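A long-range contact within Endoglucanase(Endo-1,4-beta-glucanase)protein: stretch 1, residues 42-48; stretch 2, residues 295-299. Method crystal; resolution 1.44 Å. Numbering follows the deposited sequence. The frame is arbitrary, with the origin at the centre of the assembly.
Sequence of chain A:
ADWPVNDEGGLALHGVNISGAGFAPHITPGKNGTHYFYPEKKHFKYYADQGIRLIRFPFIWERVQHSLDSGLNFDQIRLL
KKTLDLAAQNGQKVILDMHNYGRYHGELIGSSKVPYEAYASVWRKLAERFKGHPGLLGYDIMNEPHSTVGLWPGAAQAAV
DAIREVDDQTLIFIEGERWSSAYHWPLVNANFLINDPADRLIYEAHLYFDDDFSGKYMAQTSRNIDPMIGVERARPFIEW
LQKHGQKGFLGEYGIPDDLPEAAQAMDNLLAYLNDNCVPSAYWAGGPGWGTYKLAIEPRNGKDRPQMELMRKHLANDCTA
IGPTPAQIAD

Stretch 1, residues 42-48: KHFKYYA
Stretch 2 (295-299) AIEPR

The pyrrolidine ring of P298 lies over one face of the Y46 phenol, close enough for a CH-pi contact: P298 CG stands 3.5 Å from the centroid of the Y46 ring and 14° off the ring normal. The closest pair is Y46 CE2 to P298 CD, 3.4 Å. An arrangement so nearly along the normal lets the proline CG meet the pi cloud of the electron-rich phenol, with CD, the carbon bonded to the ring nitrogen, over the same face. The two residues reach each other directly, since the CA-to-CB bonds of both point toward the opposing stretch. Y46 has chi1 175° (t) and chi2 74°; P298 has a C-gamma endo pucker and phi/psi of -66/158.

The contact joins a helix to a loop, its touching residues at least 249 positions apart in the same chain. Residues 42-48 are helical throughout, with phi from -56 to -70° and psi from -37 to -52°, and the helix extends beyond both ends of the stretch. Its backbone bonds are Y46 N to K42 O (2.8 Å), Y47 N to H43 O (3.1 Å) and A48 N to F44 O (3.0 Å). Residues 295-299 form no regular helix or strand: A295 is at -64/135, I296 at -99/4, E297 at -69/129 and R299 at -134/125. The register places H43 CA 8.4 Å from E297 CA and Y46 CA 8.8 Å from P298 CA. Together the stretches bury 273 Å², counting both sides.

E297 supplies the polar part. Its CA-to-CB bond points away from the helix overall, yet chi1 -174° (t), chi2 64° (p) and chi3 26° bring the carboxylate back to it. Y47 OH donates a short hydrogen bond to E297 OE1, 2.6 Å, with the oxygen at the edge of the tyrosine ring and near its plane. The other carboxylate oxygen approaches H43, whose CD2 lies 3.2 Å from E297 OE2, again at the ring edge near the plane; this is a close approach of a carbon to an oxygen. H43 (chi1 -58°, m; chi2 109°) and Y47 (chi1 -68°, m; chi2 -78°) both leave the backbone sideways, and their ring ends come nearer to the loop. H43 ND1 is hydrogen-bonded to a residue adjoining one of the stretches.

I296 packs more loosely against Y47: its CG2 lies 4.0 Å from Y47 CE1 and 3.8 Å from Y47 OH, oblique to the ring, with chi1 -161° (t) and chi2 175° (t). One water links the stretches by donating to both Y46 OH and I296 O, each 2.7 Å from the water oxygen. It thereby ties the hydroxyl of Y46, the tyrosine under the proline, to the loop backbone. F44, K45 and A48 are out of reach of the loop, as is R299 of the helix, so the contact centres on H43, Y46 and Y47 against I296, E297 and P298.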

# COMPACT_ATOMS: atom_id res chain seq x y z
N LYS A 42 0.37 20.67 1.76
CA LYS A 42 -0.04 20.67 3.17
C LYS A 42 -0.08 19.26 3.73
O LYS A 42 0.30 19.02 4.88
CB LYS A 42 -1.40 21.34 3.33
CG LYS A 42 -2.54 20.52 2.75
CD LYS A 42 -3.88 21.24 2.86
CE LYS A 42 -4.90 20.45 3.67
NZ LYS A 42 -6.20 21.18 3.75
N HIS A 43 -0.53 18.30 2.92
CA HIS A 43 -0.63 16.92 3.39
C HIS A 43 0.75 16.35 3.68
O HIS A 43 1.00 15.79 4.76
CB HIS A 43 -1.40 16.08 2.37
CG HIS A 43 -2.78 16.60 2.10
ND1 HIS A 43 -3.14 17.20 0.92
CD2 HIS A 43 -3.87 16.64 2.90
CE1 HIS A 43 -4.41 17.56 0.98
NE2 HIS A 43 -4.87 17.26 2.18
N PHE A 44 1.68 16.50 2.75
CA PHE A 44 3.00 15.92 2.98
C PHE A 44 3.70 16.58 4.15
O PHE A 44 4.40 15.91 4.91
CB PHE A 44 3.81 16.04 1.71
CG PHE A 44 3.22 15.27 0.56
CD1 PHE A 44 3.57 13.94 0.35
CD2 PHE A 44 2.27 15.86 -0.30
CE1 PHE A 44 3.04 13.25 -0.71
CE2 PHE A 44 1.72 15.13 -1.37
CZ PHE A 44 2.11 13.84 -1.57
N LYS A 45 3.52 17.90 4.30
CA LYS A 45 4.08 18.65 5.42
C LYS A 45 3.48 18.19 6.74
O LYS A 45 4.20 17.99 7.73
CB LYS A 45 3.82 20.14 5.21
CG LYS A 45 4.40 21.12 6.27
CD LYS A 45 5.78 20.75 6.73
CE LYS A 45 6.40 21.86 7.56
NZ LYS A 45 5.51 23.00 7.83
N TYR A 46 2.15 18.05 6.80
CA TYR A 46 1.54 17.57 8.03
C TYR A 46 2.14 16.23 8.46
O TYR A 46 2.55 16.06 9.61
CB TYR A 46 0.02 17.45 7.89
CG TYR A 46 -0.59 16.84 9.13
CD1 TYR A 46 -0.70 17.57 10.29
CD2 TYR A 46 -1.02 15.52 9.15
CE1 TYR A 46 -1.23 16.99 11.45
CE2 TYR A 46 -1.55 14.94 10.26
CZ TYR A 46 -1.65 15.66 11.42
OH TYR A 46 -2.18 15.07 12.55
N TYR A 47 2.17 15.25 7.56
CA TYR A 47 2.60 13.91 8.00
C TYR A 47 4.08 13.90 8.30
O TYR A 47 4.51 13.28 9.27
CB TYR A 47 2.16 12.85 7.00
CG TYR A 47 0.66 12.70 7.01
CD1 TYR A 47 0.00 11.98 8.03
CD2 TYR A 47 -0.11 13.34 6.06
CE1 TYR A 47 -1.39 11.88 8.07
CE2 TYR A 47 -1.49 13.25 6.07
CZ TYR A 47 -2.14 12.51 7.06
OH TYR A 47 -3.52 12.44 7.03
N ALA A 48 4.88 14.62 7.52
CA ALA A 48 6.28 14.81 7.90
C ALA A 48 6.40 15.41 9.29
O ALA A 48 7.24 15.00 10.10
CB ALA A 48 6.97 15.73 6.90
N ALA A 295 -10.56 7.75 8.84
CA ALA A 295 -9.61 8.72 8.31
C ALA A 295 -8.68 9.25 9.40
O ALA A 295 -9.12 9.60 10.50
CB ALA A 295 -10.37 9.88 7.64
N ILE A 296 -7.38 9.32 9.09
CA ILE A 296 -6.40 9.94 9.99
C ILE A 296 -6.06 11.38 9.60
O ILE A 296 -5.22 12.01 10.27
CB ILE A 296 -5.15 9.04 10.03
CG1 ILE A 296 -4.26 9.31 11.24
CG2 ILE A 296 -4.35 9.21 8.77
CD1 ILE A 296 -3.06 8.34 11.37
N GLU A 297 -6.73 11.94 8.59
CA GLU A 297 -6.51 13.33 8.21
C GLU A 297 -7.05 14.26 9.29
O GLU A 297 -8.20 14.09 9.71
CB GLU A 297 -7.21 13.57 6.88
CG GLU A 297 -6.96 14.92 6.26
CD GLU A 297 -5.54 15.14 5.88
OE1 GLU A 297 -4.84 14.15 5.64
OE2 GLU A 297 -5.12 16.31 5.83
N PRO A 298 -6.24 15.23 9.77
CA PRO A 298 -6.73 16.15 10.81
C PRO A 298 -7.85 17.06 10.34
O PRO A 298 -8.08 17.31 9.14
CB PRO A 298 -5.50 16.96 11.18
CG PRO A 298 -4.60 16.85 9.98
CD PRO A 298 -4.81 15.46 9.50
N ARG A 299 -8.59 17.54 11.33
CA ARG A 299 -9.81 18.31 11.13
C ARG A 299 -9.70 19.49 12.07
O ARG A 299 -9.55 19.29 13.27
CB ARG A 299 -11.04 17.52 11.58
CG ARG A 299 -11.21 16.20 10.92
CD ARG A 299 -12.33 15.40 11.54
NE ARG A 299 -12.36 14.09 10.92
CZ ARG A 299 -13.31 13.18 11.08
NH1 ARG A 299 -14.34 13.45 11.88
NH2 ARG A 299 -13.21 12.00 10.45
O HOH W 1 -4.40 13.54 12.32